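Local coordinates for protein myosin-17 (Arabidopsis thaliana, PDB 7KFL) that is a plant class XI myosin, an actin-based motor whose globular tail, the cargo-binding domain described here, probably recognises the cargo that the motor carries, at residues Q12-V16 with T51-I57; I61-E66 with F162-I166; R90-T95 with L143-K149; Q245-F249 with D380-P385; C265-E271 with L309-K314. All coordinates share one frame; numbering follows the deposited sequence.

Interaction 1: residues Q12-V16 with T51-I57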
# COMPACT_ATOMS: atom_id res chain seq x y z
N GLN A 12 26.37 19.86 -12.91
CA GLN A 12 25.63 18.58 -12.72
C GLN A 12 26.33 17.75 -11.63
O GLN A 12 25.62 17.19 -10.78
CB GLN A 12 25.53 17.82 -14.05
CG GLN A 12 24.60 18.50 -15.05
CD GLN A 12 24.74 17.96 -16.45
OE1 GLN A 12 25.24 16.86 -16.67
NE2 GLN A 12 24.28 18.74 -17.42
N ASP A 13 27.67 17.68 -11.67
CA ASP A 13 28.52 17.01 -10.64
C ASP A 13 28.22 17.61 -9.26
O ASP A 13 28.22 16.84 -8.27
CB ASP A 13 30.01 17.13 -10.96
CG ASP A 13 30.59 15.96 -11.74
OD1 ASP A 13 30.27 14.80 -11.40
OD2 ASP A 13 31.35 16.21 -12.69
N LEU A 14 27.97 18.92 -9.19
CA LEU A 14 27.67 19.67 -7.94
C LEU A 14 26.31 19.24 -7.39
O LEU A 14 26.25 18.90 -6.19
CB LEU A 14 27.70 21.17 -8.23
CG LEU A 14 28.86 21.96 -7.62
CD1 LEU A 14 28.77 21.96 -6.10
CD2 LEU A 14 30.21 21.41 -8.08
N LEU A 15 25.26 19.26 -8.22
CA LEU A 15 23.86 18.93 -7.82
C LEU A 15 23.82 17.48 -7.31
O LEU A 15 23.22 17.26 -6.24
CB LEU A 15 22.92 19.13 -9.01
CG LEU A 15 21.43 18.95 -8.71
CD1 LEU A 15 20.96 19.94 -7.65
CD2 LEU A 15 20.60 19.11 -9.98
N VAL A 16 24.44 16.55 -8.04
CA VAL A 16 24.51 15.10 -7.68
C VAL A 16 25.06 14.97 -6.26
O VAL A 16 24.51 14.16 -5.49
CB VAL A 16 25.37 14.30 -8.69
CG1 VAL A 16 25.80 12.95 -8.14
CG2 VAL A 16 24.65 14.13 -10.02
N THR A 51 20.66 17.16 -22.85
CA THR A 51 21.36 17.38 -21.55
C THR A 51 21.40 16.07 -20.76
O THR A 51 20.48 15.25 -20.93
CB THR A 51 20.69 18.49 -20.72
OG1 THR A 51 21.43 18.63 -19.50
CG2 THR A 51 19.24 18.21 -20.40
N SER A 52 22.42 15.92 -19.90
CA SER A 52 22.67 14.73 -19.05
C SER A 52 22.09 14.93 -17.64
O SER A 52 22.05 13.94 -16.88
CB SER A 52 24.14 14.42 -18.97
OG SER A 52 24.61 13.84 -20.18
N VAL A 53 21.66 16.15 -17.30
CA VAL A 53 21.23 16.54 -15.92
C VAL A 53 20.14 15.58 -15.44
O VAL A 53 20.25 15.08 -14.31
CB VAL A 53 20.77 18.01 -15.85
CG1 VAL A 53 19.52 18.28 -16.68
CG2 VAL A 53 20.56 18.45 -14.41
N PHE A 54 19.13 15.31 -16.28
CA PHE A 54 17.94 14.48 -15.94
C PHE A 54 18.38 13.04 -15.68
O PHE A 54 17.97 12.47 -14.65
CB PHE A 54 16.90 14.56 -17.06
CG PHE A 54 16.35 15.94 -17.29
CD1 PHE A 54 15.64 16.60 -16.30
CD2 PHE A 54 16.54 16.59 -18.51
CE1 PHE A 54 15.13 17.87 -16.52
CE2 PHE A 54 16.04 17.86 -18.72
CZ PHE A 54 15.33 18.50 -17.73
N ASP A 55 19.19 12.46 -16.58
CA ASP A 55 19.75 11.09 -16.45
C ASP A 55 20.46 10.95 -15.10
O ASP A 55 20.27 9.91 -14.44
CB ASP A 55 20.72 10.77 -17.59
CG ASP A 55 20.06 10.33 -18.88
OD1 ASP A 55 18.83 10.07 -18.86
OD2 ASP A 55 20.77 10.25 -19.90
N ARG A 56 21.24 11.96 -14.71
CA ARG A 56 22.12 11.93 -13.52
C ARG A 56 21.29 12.02 -12.24
O ARG A 56 21.66 11.35 -11.25
CB ARG A 56 23.16 13.05 -13.62
CG ARG A 56 24.13 12.85 -14.77
CD ARG A 56 25.53 13.36 -14.47
NE ARG A 56 26.09 12.75 -13.27
CZ ARG A 56 27.21 13.14 -12.68
NH1 ARG A 56 27.91 14.15 -13.17
NH2 ARG A 56 27.63 12.53 -11.59
N ILE A 57 20.21 12.81 -12.25
CA ILE A 57 19.19 12.84 -11.16
C ILE A 57 18.63 11.42 -10.99
O ILE A 57 18.65 10.91 -9.86
CB ILE A 57 18.08 13.87 -11.45
CG1 ILE A 57 18.59 15.31 -11.33
CG2 ILE A 57 16.87 13.64 -10.54
CD1 ILE A 57 17.64 16.35 -11.87
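Asp13 and Arg56 form the salt bridge of this helix pair, with OD1 of Asp13 3.0 Å from NH1 of Arg56 and an N-H...O angle of 165°. The bond lies in the guanidinium plane but meets Asp13 OD1 from above the carboxylate plane; the two planes stand 86° apart. A second, weak bond runs from Arg56 NH2 to the same Asp13 OD1. Bends at chi2 and chi3 of the arginine bring its guanidinium to Asp13.

Apolar packing supports the charged pair. Val16 lays CG2 over one face of the guanidinium, 3.7 Å from Arg56 NH2, while Leu15 CD2 approaches Val53 CG2 and Ile57 CD1 more loosely. Leu15 and Ile57 also pack on helix 31-43.

The extended Gln12 makes the third group, by van der Waals contact without a bond: its NE2 stands 3.5 Å from Thr51 OG1, and its OE1 lies against Ser52 CB. Within 51-57, Thr51 OG1 accepts a weak capping bond from Val53 N at the start of helix 53-65. The short axes run 23° apart and approach to 10.2 Å, the geometry of two nearly parallel helices packed in an alpha-helical bundle.

Interaction 2: residues I61-E66 with F162-I166; sequences IATAIE and FLEKI
Ile65 CD1 packs against CG1 of Ile166 at 3.7 Å, the two side chains crossing at about a right angle, and this is the buried half of the contact. The same methyl lies at the edge of the Phe162 ring. Ile65 directs it there by placing CG1 between the backbone N and the carbonyl carbon (chi1 71°), after which the chain runs straight out to CD1. One turn earlier, Ile61 offers CG2 to Ile166 CD1 at 4.0 Å, so Ile166 meets both isoleucines, CG1 against Ile65 and CD1 against Ile61. Leu159 and Met169, from the flanking turns of helix 150-186, extend this apolar strip beyond the two segments.

Helix 53-65 thus lies along the long helix 150-186 within the helical bundle: the short axes are only 6° from parallel and 11.8 Å apart at closest approach. That spacing is bridged by side chains, with the nearest CA atoms, of Ile65 and Ile166, still 7.7 Å apart.

Toward the outer side the ring of Phe162 takes over. Its CZ comes to 3.6 Å from Ala62 CB, a small residue that lets the ring end reach close to the helix backbone. Further out the contact turns polar and loose. Glu66, just beyond the end of helix 53-65, forms a salt bridge in which OE2 stands 3.5 Å from Lys165 NZ, without a hydrogen bond. Both residues are exposed, and the lysine gets there with an extended chain that bends only at its last torsion, chi4 69°.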
# COMPACT_ATOMS: atom_id res chain seq x y z
N ILE A 61 18.99 8.72 -7.68
CA ILE A 61 17.82 8.13 -6.96
C ILE A 61 17.90 6.60 -7.08
O ILE A 61 17.71 5.92 -6.07
CB ILE A 61 16.48 8.67 -7.51
CG1 ILE A 61 16.36 10.19 -7.34
CG2 ILE A 61 15.30 7.94 -6.87
CD1 ILE A 61 15.28 10.82 -8.18
N ALA A 62 18.18 6.10 -8.29
CA ALA A 62 18.31 4.65 -8.59
C ALA A 62 19.39 4.02 -7.71
O ALA A 62 19.14 2.94 -7.16
CB ALA A 62 18.59 4.45 -10.06
N THR A 63 20.55 4.68 -7.58
CA THR A 63 21.73 4.17 -6.82
C THR A 63 21.44 4.23 -5.31
O THR A 63 22.02 3.41 -4.57
CB THR A 63 23.00 4.95 -7.16
OG1 THR A 63 22.99 5.28 -8.55
CG2 THR A 63 24.26 4.16 -6.85
N ALA A 64 20.59 5.16 -4.88
CA ALA A 64 20.26 5.42 -3.46
C ALA A 64 19.33 4.32 -2.91
O ALA A 64 19.59 3.86 -1.78
CB ALA A 64 19.64 6.78 -3.31
N ILE A 65 18.30 3.93 -3.67
CA ILE A 65 17.22 3.02 -3.18
C ILE A 65 17.65 1.55 -3.32
O ILE A 65 17.10 0.72 -2.57
CB ILE A 65 15.88 3.28 -3.90
CG1 ILE A 65 15.90 2.83 -5.37
CG2 ILE A 65 15.48 4.74 -3.75
CD1 ILE A 65 14.60 3.07 -6.11
N GLU A 66 18.58 1.24 -4.22
CA GLU A 66 18.95 -0.16 -4.58
C GLU A 66 20.09 -0.64 -3.67
O GLU A 66 21.10 -1.16 -4.19
CB GLU A 66 19.29 -0.24 -6.07
CG GLU A 66 18.84 -1.54 -6.73
CD GLU A 66 17.34 -1.81 -6.67
OE1 GLU A 66 16.95 -2.84 -6.08
OE2 GLU A 66 16.56 -0.99 -7.21
N PHE A 162 9.79 5.84 -11.33
CA PHE A 162 10.61 5.64 -10.11
C PHE A 162 9.75 5.86 -8.85
O PHE A 162 9.97 5.13 -7.87
CB PHE A 162 11.88 6.49 -10.14
CG PHE A 162 13.08 5.71 -10.59
CD1 PHE A 162 13.38 5.56 -11.94
CD2 PHE A 162 13.89 5.06 -9.66
CE1 PHE A 162 14.48 4.81 -12.35
CE2 PHE A 162 14.98 4.32 -10.07
CZ PHE A 162 15.27 4.19 -11.41
N LEU A 163 8.81 6.80 -8.88
CA LEU A 163 7.83 6.99 -7.77
C LEU A 163 7.02 5.70 -7.58
O LEU A 163 6.86 5.27 -6.42
CB LEU A 163 6.90 8.17 -8.09
CG LEU A 163 5.77 8.41 -7.09
CD1 LEU A 163 6.32 8.64 -5.69
CD2 LEU A 163 4.90 9.58 -7.51
N GLU A 164 6.54 5.12 -8.68
CA GLU A 164 5.74 3.86 -8.68
C GLU A 164 6.61 2.71 -8.15
O GLU A 164 6.09 1.93 -7.34
CB GLU A 164 5.21 3.59 -10.09
CG GLU A 164 4.09 4.54 -10.49
CD GLU A 164 3.72 4.54 -11.96
OE1 GLU A 164 4.27 3.71 -12.71
OE2 GLU A 164 2.89 5.39 -12.35
N LYS A 165 7.87 2.63 -8.58
CA LYS A 165 8.85 1.60 -8.13
C LYS A 165 9.11 1.74 -6.63
O LYS A 165 9.06 0.72 -5.91
CB LYS A 165 10.16 1.72 -8.91
CG LYS A 165 11.27 0.79 -8.45
CD LYS A 165 12.42 0.72 -9.43
CE LYS A 165 13.64 0.03 -8.86
NZ LYS A 165 13.41 -1.42 -8.66
N ILE A 166 9.38 2.97 -6.17
CA ILE A 166 9.68 3.28 -4.74
C ILE A 166 8.45 2.93 -3.90
O ILE A 166 8.59 2.14 -2.95
CB ILE A 166 10.14 4.75 -4.59
CG1 ILE A 166 11.55 4.94 -5.14
CG2 ILE A 166 10.04 5.21 -3.14
CD1 ILE A 166 11.90 6.38 -5.46

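Interaction 3: residues R90-T95 with L143-K149; sequences RTLKAT and LRQVEAK
Thr95 OG1 donates to Ala148 O over 2.7 Å, approaching in the carbonyl plane with a C=O...O angle of 158°. Three backbone bonds join the same two segments. Lys93 N gives the straightest to Val146 O, at 2.9 Å and 175°; Lys93 O receives Ala148 N at 3.0 Å; and Val146 N reaches Thr91 O at 3.2 Å. Lys93 therefore uses both its N and its O, to residues two apart on the partner segment.

At the start of the pairing the Gln145 amide bends back, with chi2 at -101°, and NE2 makes a weak bond of 2.7 Å to Arg90 O. The other amide atom, OE1, rests against the aliphatic part of Lys93, 3.3 Å from its CE, where the two side chains cross at about a right angle.

Apolar groups complete the contact. Leu92 CD2 and Val146 CG2 meet on one face of the sheet, the two side chains alongside each other, and Ala148 sets its methyl 3.7 Å from Leu92 CB; Phe46 packs on both Leu92 and Val146. At the N-terminal end of both segments, Leu143 CD1 lies against Arg90 CB at 3.9 Å. Thr91 CG2 touches Arg144 O and Val146 CG2, whereas its OG1 is bonded to Leu87 O and Tyr37 OH.

The bridges of Leu92 with Val146 and Lys93 with Glu147 are parallel, making 92-93 and 146-147 a short two-stranded parallel sheet. It ties the chain leaving helix 71-89 to the chain entering helix 150-186, whose N-cap position is Lys149.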
# COMPACT_ATOMS: atom_id res chain seq x y z
N ARG A 90 2.75 20.73 -12.92
CA ARG A 90 2.15 22.09 -12.97
C ARG A 90 3.02 23.04 -13.79
O ARG A 90 2.61 24.21 -13.96
CB ARG A 90 1.95 22.64 -11.55
CG ARG A 90 0.92 21.89 -10.72
CD ARG A 90 0.76 22.50 -9.34
NE ARG A 90 -0.14 21.75 -8.48
CZ ARG A 90 -0.37 22.01 -7.19
NH1 ARG A 90 0.23 23.03 -6.60
NH2 ARG A 90 -1.21 21.26 -6.50
N THR A 91 4.18 22.58 -14.29
CA THR A 91 5.20 23.42 -14.99
C THR A 91 5.28 23.03 -16.47
O THR A 91 4.93 23.87 -17.32
CB THR A 91 6.56 23.30 -14.30
OG1 THR A 91 6.41 23.83 -12.98
CG2 THR A 91 7.67 24.04 -15.01
N LEU A 92 5.74 21.81 -16.77
CA LEU A 92 6.07 21.33 -18.14
C LEU A 92 4.81 21.32 -19.01
O LEU A 92 3.88 20.57 -18.68
CB LEU A 92 6.69 19.93 -18.08
CG LEU A 92 7.90 19.74 -17.16
CD1 LEU A 92 8.65 18.47 -17.52
CD2 LEU A 92 8.84 20.94 -17.20
N LYS A 93 4.79 22.14 -20.07
CA LYS A 93 3.80 22.07 -21.19
C LYS A 93 4.34 21.08 -22.23
O LYS A 93 5.53 21.19 -22.59
CB LYS A 93 3.58 23.44 -21.83
CG LYS A 93 2.59 24.36 -21.12
CD LYS A 93 2.51 25.74 -21.77
CE LYS A 93 1.59 26.71 -21.06
NZ LYS A 93 0.29 26.87 -21.76
N ALA A 94 3.49 20.16 -22.70
CA ALA A 94 3.85 19.08 -23.66
C ALA A 94 4.12 19.69 -25.05
O ALA A 94 3.40 20.64 -25.43
CB ALA A 94 2.76 18.05 -23.72
N THR A 95 5.11 19.15 -25.76
CA THR A 95 5.53 19.58 -27.13
C THR A 95 5.73 18.34 -28.01
O THR A 95 5.92 17.24 -27.45
CB THR A 95 6.80 20.44 -27.09
OG1 THR A 95 7.88 19.65 -26.58
CG2 THR A 95 6.64 21.68 -26.24
N LEU A 143 4.75 29.16 -9.51
CA LEU A 143 5.07 28.28 -10.66
C LEU A 143 4.58 28.93 -11.96
O LEU A 143 3.43 29.40 -11.99
CB LEU A 143 4.40 26.91 -10.46
CG LEU A 143 4.82 26.13 -9.22
CD1 LEU A 143 4.12 24.78 -9.17
CD2 LEU A 143 6.33 25.94 -9.16
N ARG A 144 5.44 28.95 -12.99
CA ARG A 144 5.14 29.48 -14.35
C ARG A 144 5.44 28.38 -15.38
O ARG A 144 6.50 27.73 -15.26
CB ARG A 144 5.92 30.77 -14.61
CG ARG A 144 7.43 30.63 -14.51
CD ARG A 144 8.15 31.96 -14.42
NE ARG A 144 9.52 31.81 -13.96
CZ ARG A 144 10.54 31.36 -14.69
NH1 ARG A 144 10.35 31.01 -15.96
NH2 ARG A 144 11.74 31.26 -14.15
N GLN A 145 4.53 28.18 -16.33
CA GLN A 145 4.59 27.10 -17.36
C GLN A 145 5.78 27.35 -18.29
O GLN A 145 6.00 28.51 -18.68
CB GLN A 145 3.29 27.05 -18.17
CG GLN A 145 2.05 26.73 -17.34
CD GLN A 145 1.62 25.29 -17.47
OE1 GLN A 145 0.82 24.93 -18.34
NE2 GLN A 145 2.14 24.44 -16.60
N VAL A 146 6.53 26.29 -18.61
CA VAL A 146 7.61 26.29 -19.65
C VAL A 146 7.29 25.18 -20.65
O VAL A 146 6.91 24.08 -20.21
CB VAL A 146 9.01 26.13 -19.02
CG1 VAL A 146 9.16 26.95 -17.75
CG2 VAL A 146 9.37 24.67 -18.75
N GLU A 147 7.41 25.46 -21.95
CA GLU A 147 7.23 24.45 -23.03
C GLU A 147 8.45 23.52 -22.99
O GLU A 147 9.51 23.89 -23.52
CB GLU A 147 7.03 25.12 -24.39
CG GLU A 147 5.70 25.85 -24.51
CD GLU A 147 5.27 26.18 -25.93
OE1 GLU A 147 5.09 25.24 -26.73
OE2 GLU A 147 5.11 27.39 -26.24
N ALA A 148 8.29 22.36 -22.34
CA ALA A 148 9.35 21.37 -22.07
C ALA A 148 9.81 20.72 -23.38
O ALA A 148 8.94 20.34 -24.19
CB ALA A 148 8.85 20.33 -21.10
N LYS A 149 11.12 20.60 -23.58
CA LYS A 149 11.75 19.86 -24.70
C LYS A 149 11.82 18.38 -24.33
O LYS A 149 11.42 18.04 -23.20
CB LYS A 149 13.12 20.46 -25.03
CG LYS A 149 13.10 21.91 -25.51
CD LYS A 149 12.29 22.12 -26.77
CE LYS A 149 12.27 23.57 -27.23
NZ LYS A 149 11.36 24.40 -26.41

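Interaction 4: residues Q245-F249 with D380-P385; sequences QIFSF and DDSSIP
Inside the helical tail domain, a non-helical segment near the C-terminus, 380-385, is held against helix 236-260, and Gln245 and Ser248, one turn apart, make the bonds to it. Gln245 NE2 donates to Ser383 O at 2.7 Å with an angle of 164°. The acceptor lies in the amide plane, although the donor sits above the carbonyl plane of Ser383. A second, weak bond joins the same nitrogen to Asp381 OD2 at 3.1 Å, the amide and carboxylate planes being 71° apart. Pro385 closes in on this nitrogen as well, with CG 3.4 Å from Gln245 NE2. The other amide atom, OE1, is bonded to Arg171 of helix 150-186, so the buried amide spans three parts of the chain. Shortening Gln245 to an alanine is likely to leave Ser383 O, Asp381 OD2 and Arg171 each without this partner and to open a gap beside the Pro385 ring.

The segment is shaped by an Asx turn: Asp381 OD1 accepts from Ser383 N, and on its syn lone pair also from Ser383 OG at 2.6 Å. With CG anti to the backbone N (chi1 -172°), the carboxylate can serve this turn with OD1 while OD2 faces the glutamine. Upstream, Asp381 N donates to Ser248 OG at 3.0 Å. Asp380 OD2 approaches the edge of the Phe249 ring, 3.6 Å from CD1, and the same phenylalanine packs on Leu182.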
# COMPACT_ATOMS: atom_id res chain seq x y z
N GLN A 245 -3.76 -1.03 0.50
CA GLN A 245 -3.22 -2.16 -0.31
C GLN A 245 -2.65 -3.25 0.61
O GLN A 245 -2.71 -4.43 0.22
CB GLN A 245 -2.17 -1.66 -1.31
CG GLN A 245 -2.75 -0.84 -2.45
CD GLN A 245 -1.86 -0.82 -3.67
OE1 GLN A 245 -0.64 -0.83 -3.58
NE2 GLN A 245 -2.48 -0.76 -4.84
N ILE A 246 -2.13 -2.88 1.78
CA ILE A 246 -1.52 -3.82 2.77
C ILE A 246 -2.64 -4.57 3.52
O ILE A 246 -2.47 -5.77 3.76
CB ILE A 246 -0.56 -3.08 3.72
CG1 ILE A 246 0.72 -2.66 2.99
CG2 ILE A 246 -0.25 -3.91 4.95
CD1 ILE A 246 1.70 -3.79 2.77
N PHE A 247 -3.72 -3.87 3.89
CA PHE A 247 -4.89 -4.48 4.58
C PHE A 247 -5.60 -5.42 3.61
O PHE A 247 -6.10 -6.48 4.06
CB PHE A 247 -5.80 -3.40 5.17
CG PHE A 247 -5.47 -3.02 6.60
CD1 PHE A 247 -4.22 -2.51 6.92
CD2 PHE A 247 -6.39 -3.19 7.62
CE1 PHE A 247 -3.91 -2.17 8.23
CE2 PHE A 247 -6.08 -2.84 8.92
CZ PHE A 247 -4.84 -2.33 9.23
N SER A 248 -5.64 -5.06 2.33
CA SER A 248 -6.03 -5.95 1.20
C SER A 248 -5.27 -7.28 1.31
O SER A 248 -5.93 -8.34 1.31
CB SER A 248 -5.81 -5.28 -0.14
OG SER A 248 -5.35 -6.21 -1.11
N PHE A 249 -3.94 -7.22 1.42
CA PHE A 249 -3.04 -8.39 1.56
C PHE A 249 -3.42 -9.20 2.81
O PHE A 249 -3.53 -10.44 2.72
CB PHE A 249 -1.58 -7.92 1.60
CG PHE A 249 -0.58 -8.96 2.03
CD1 PHE A 249 -0.16 -9.95 1.15
CD2 PHE A 249 -0.04 -8.95 3.30
CE1 PHE A 249 0.77 -10.90 1.54
CE2 PHE A 249 0.89 -9.90 3.70
CZ PHE A 249 1.29 -10.88 2.81
N ASP A 380 -4.80 -10.08 -3.55
CA ASP A 380 -4.47 -8.73 -3.02
C ASP A 380 -4.37 -7.74 -4.19
O ASP A 380 -4.37 -8.18 -5.35
CB ASP A 380 -3.19 -8.75 -2.19
CG ASP A 380 -1.95 -9.25 -2.93
OD1 ASP A 380 -1.83 -8.95 -4.14
OD2 ASP A 380 -1.13 -9.93 -2.29
N ASP A 381 -4.28 -6.45 -3.86
CA ASP A 381 -4.08 -5.34 -4.84
C ASP A 381 -2.58 -5.03 -4.91
O ASP A 381 -2.07 -4.38 -3.98
CB ASP A 381 -4.91 -4.11 -4.44
CG ASP A 381 -4.91 -3.01 -5.48
OD1 ASP A 381 -4.43 -3.25 -6.60
OD2 ASP A 381 -5.40 -1.90 -5.15
N SER A 382 -1.90 -5.49 -5.97
CA SER A 382 -0.46 -5.23 -6.23
C SER A 382 -0.31 -4.20 -7.36
O SER A 382 0.82 -4.01 -7.84
CB SER A 382 0.28 -6.51 -6.53
OG SER A 382 0.11 -6.89 -7.89
N SER A 383 -1.42 -3.56 -7.76
CA SER A 383 -1.46 -2.50 -8.79
C SER A 383 -0.91 -1.19 -8.21
O SER A 383 -0.82 -1.08 -6.98
CB SER A 383 -2.87 -2.31 -9.30
OG SER A 383 -3.65 -1.55 -8.38
N ILE A 384 -0.55 -0.23 -9.08
CA ILE A 384 -0.29 1.19 -8.71
C ILE A 384 -1.65 1.88 -8.65
O ILE A 384 -2.32 2.03 -9.67
CB ILE A 384 0.69 1.86 -9.70
CG1 ILE A 384 2.15 1.61 -9.32
CG2 ILE A 384 0.42 3.35 -9.84
CD1 ILE A 384 2.52 0.16 -9.10
N PRO A 385 -2.13 2.28 -7.45
CA PRO A 385 -3.49 2.81 -7.29
C PRO A 385 -3.62 4.33 -7.43
O PRO A 385 -4.58 4.87 -6.92
CB PRO A 385 -3.79 2.37 -5.86
CG PRO A 385 -2.48 2.58 -5.14
CD PRO A 385 -1.42 2.20 -6.16

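Interaction 5: residues C265-E271 with L309-K314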
# COMPACT_ATOMS: atom_id res chain seq x y z
N CYS A 265 -11.04 -23.29 10.05
CA CYS A 265 -12.51 -23.20 9.85
C CYS A 265 -13.22 -23.78 11.08
O CYS A 265 -13.98 -24.75 10.93
CB CYS A 265 -12.92 -23.91 8.56
SG CYS A 265 -14.35 -23.15 7.76
N SER A 266 -12.97 -23.19 12.26
CA SER A 266 -13.53 -23.62 13.57
C SER A 266 -14.07 -22.41 14.32
O SER A 266 -13.78 -21.27 13.91
CB SER A 266 -12.49 -24.35 14.39
OG SER A 266 -11.39 -23.51 14.70
N PHE A 267 -14.83 -22.65 15.39
CA PHE A 267 -15.38 -21.60 16.28
C PHE A 267 -14.22 -20.92 17.02
O PHE A 267 -14.16 -19.67 17.01
CB PHE A 267 -16.38 -22.18 17.27
CG PHE A 267 -17.17 -21.13 18.01
CD1 PHE A 267 -16.63 -20.46 19.09
CD2 PHE A 267 -18.45 -20.78 17.59
CE1 PHE A 267 -17.35 -19.48 19.75
CE2 PHE A 267 -19.17 -19.80 18.25
CZ PHE A 267 -18.62 -19.15 19.33
N SER A 268 -13.34 -21.73 17.62
CA SER A 268 -12.20 -21.27 18.46
C SER A 268 -11.26 -20.38 17.63
O SER A 268 -10.76 -19.38 18.19
CB SER A 268 -11.45 -22.44 19.07
OG SER A 268 -10.62 -23.08 18.10
N ASN A 269 -11.05 -20.72 16.36
CA ASN A 269 -10.17 -19.94 15.45
C ASN A 269 -10.90 -18.66 15.01
O ASN A 269 -10.21 -17.66 14.73
CB ASN A 269 -9.69 -20.75 14.24
CG ASN A 269 -8.49 -20.11 13.58
OD1 ASN A 269 -7.43 -19.99 14.19
ND2 ASN A 269 -8.66 -19.65 12.35
N GLY A 270 -12.23 -18.70 14.93
CA GLY A 270 -13.07 -17.50 14.70
C GLY A 270 -12.86 -16.47 15.80
O GLY A 270 -12.69 -15.29 15.47
N GLU A 271 -12.86 -16.93 17.06
CA GLU A 271 -12.66 -16.07 18.26
C GLU A 271 -11.26 -15.46 18.22
O GLU A 271 -11.14 -14.24 18.47
CB GLU A 271 -12.80 -16.89 19.55
CG GLU A 271 -14.19 -17.47 19.77
CD GLU A 271 -14.27 -18.39 20.97
OE1 GLU A 271 -13.42 -19.30 21.08
OE2 GLU A 271 -15.18 -18.18 21.81
N LEU A 309 -18.31 -17.59 11.69
CA LEU A 309 -17.67 -18.68 12.49
C LEU A 309 -18.08 -18.60 13.97
O LEU A 309 -18.15 -19.67 14.60
CB LEU A 309 -16.15 -18.60 12.34
CG LEU A 309 -15.57 -19.07 11.00
CD1 LEU A 309 -14.08 -18.78 10.94
CD2 LEU A 309 -15.83 -20.55 10.77
N VAL A 310 -18.32 -17.39 14.50
CA VAL A 310 -18.56 -17.16 15.96
C VAL A 310 -20.06 -17.03 16.26
O VAL A 310 -20.40 -16.99 17.46
CB VAL A 310 -17.80 -15.92 16.48
CG1 VAL A 310 -16.30 -16.03 16.22
CG2 VAL A 310 -18.36 -14.62 15.92
N ILE A 311 -20.93 -16.95 15.24
CA ILE A 311 -22.39 -16.74 15.45
C ILE A 311 -22.96 -17.97 16.15
O ILE A 311 -22.54 -19.10 15.81
CB ILE A 311 -23.13 -16.42 14.13
CG1 ILE A 311 -24.41 -15.61 14.38
CG2 ILE A 311 -23.43 -17.68 13.33
CD1 ILE A 311 -24.17 -14.17 14.76
N HIS A 312 -23.86 -17.76 17.12
CA HIS A 312 -24.54 -18.82 17.91
C HIS A 312 -25.73 -19.37 17.12
O HIS A 312 -26.35 -18.59 16.36
CB HIS A 312 -24.97 -18.29 19.28
CG HIS A 312 -23.84 -17.85 20.15
ND1 HIS A 312 -22.83 -18.71 20.54
CD2 HIS A 312 -23.56 -16.66 20.72
CE1 HIS A 312 -21.97 -18.07 21.30
NE2 HIS A 312 -22.39 -16.80 21.42
N GLN A 313 -26.03 -20.66 17.30
CA GLN A 313 -27.21 -21.35 16.71
C GLN A 313 -27.21 -21.15 15.19
O GLN A 313 -28.11 -20.45 14.68
CB GLN A 313 -28.50 -20.83 17.35
CG GLN A 313 -28.52 -20.98 18.86
CD GLN A 313 -29.84 -20.55 19.47
OE1 GLN A 313 -30.50 -21.32 20.16
NE2 GLN A 313 -30.24 -19.32 19.20
N LYS A 314 -26.22 -21.73 14.50
CA LYS A 314 -26.11 -21.73 13.01
C LYS A 314 -27.25 -22.56 12.40
O LYS A 314 -27.78 -22.17 11.36
CB LYS A 314 -24.74 -22.27 12.57
CG LYS A 314 -23.56 -21.37 12.90
CD LYS A 314 -22.22 -21.99 12.55
CE LYS A 314 -21.05 -21.16 13.01
NZ LYS A 314 -20.90 -21.17 14.49
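Lys314 NZ is gripped by two carbonyls of its own segment, donating to Ile311 O at 3.0 Å and to Leu309 O at 3.1 Å, and it is also hydrogen-bonded to Tyr342 OH. The first lies nearly along the C=O axis; the second comes from well above the carbonyl plane. This closed turn sits beside Phe267, whose ring has NZ at its edge, 4.0 Å from CD2.

The ring is carried to the turn by a CG anti to the backbone N (chi1 -168°). There CD2 meets Leu309 O at 3.2 Å and CE2 meets Val310 O at 3.2 Å, while CZ touches His312 CE1. Replacing Phe267 by an alanine would probably open a gap beside the Leu309 and Val310 carbonyls and leave Lys314 NZ without the ring edge next to it.

Within the DIL region, the end of helix 300-309 and the loop after it thus pack on the first turn of helix 267-287, which Ser266 caps by accepting from Asn269 N. The fit is close at Gly270: its CA lies 4.0 Å from Leu309 CB, and Val310 CG1 is 3.5 Å from Gly270 C. Leu309 spreads its methyls over Ser266 O, with CD2 4.2 Å from Cys265 SG.

In the fold
Interactions 1 and 2 share helix 53-65, their centres 16 Å apart; both pair it nearly parallel, with helix 4-20 and then with helix 150-186, and each combines apolar packing with a salt bridge. Interaction 3 is a surface contact that joins strands by backbone bonds, just before helix 150-186 begins. Interaction 4 lies closest to the chain's centre and relies on side-chain amide and hydroxyl bonds; it touches interaction 2 where Glu164 packs on Ile384. Interaction 5, a buried contact of one phenylalanine ring, aliphatic groups and carbonyls, sits on the opposite side of the chain's centre from interactions 1 to 3, about 61 Å from interaction 1 between centres, nested in the loop interaction 4 closes.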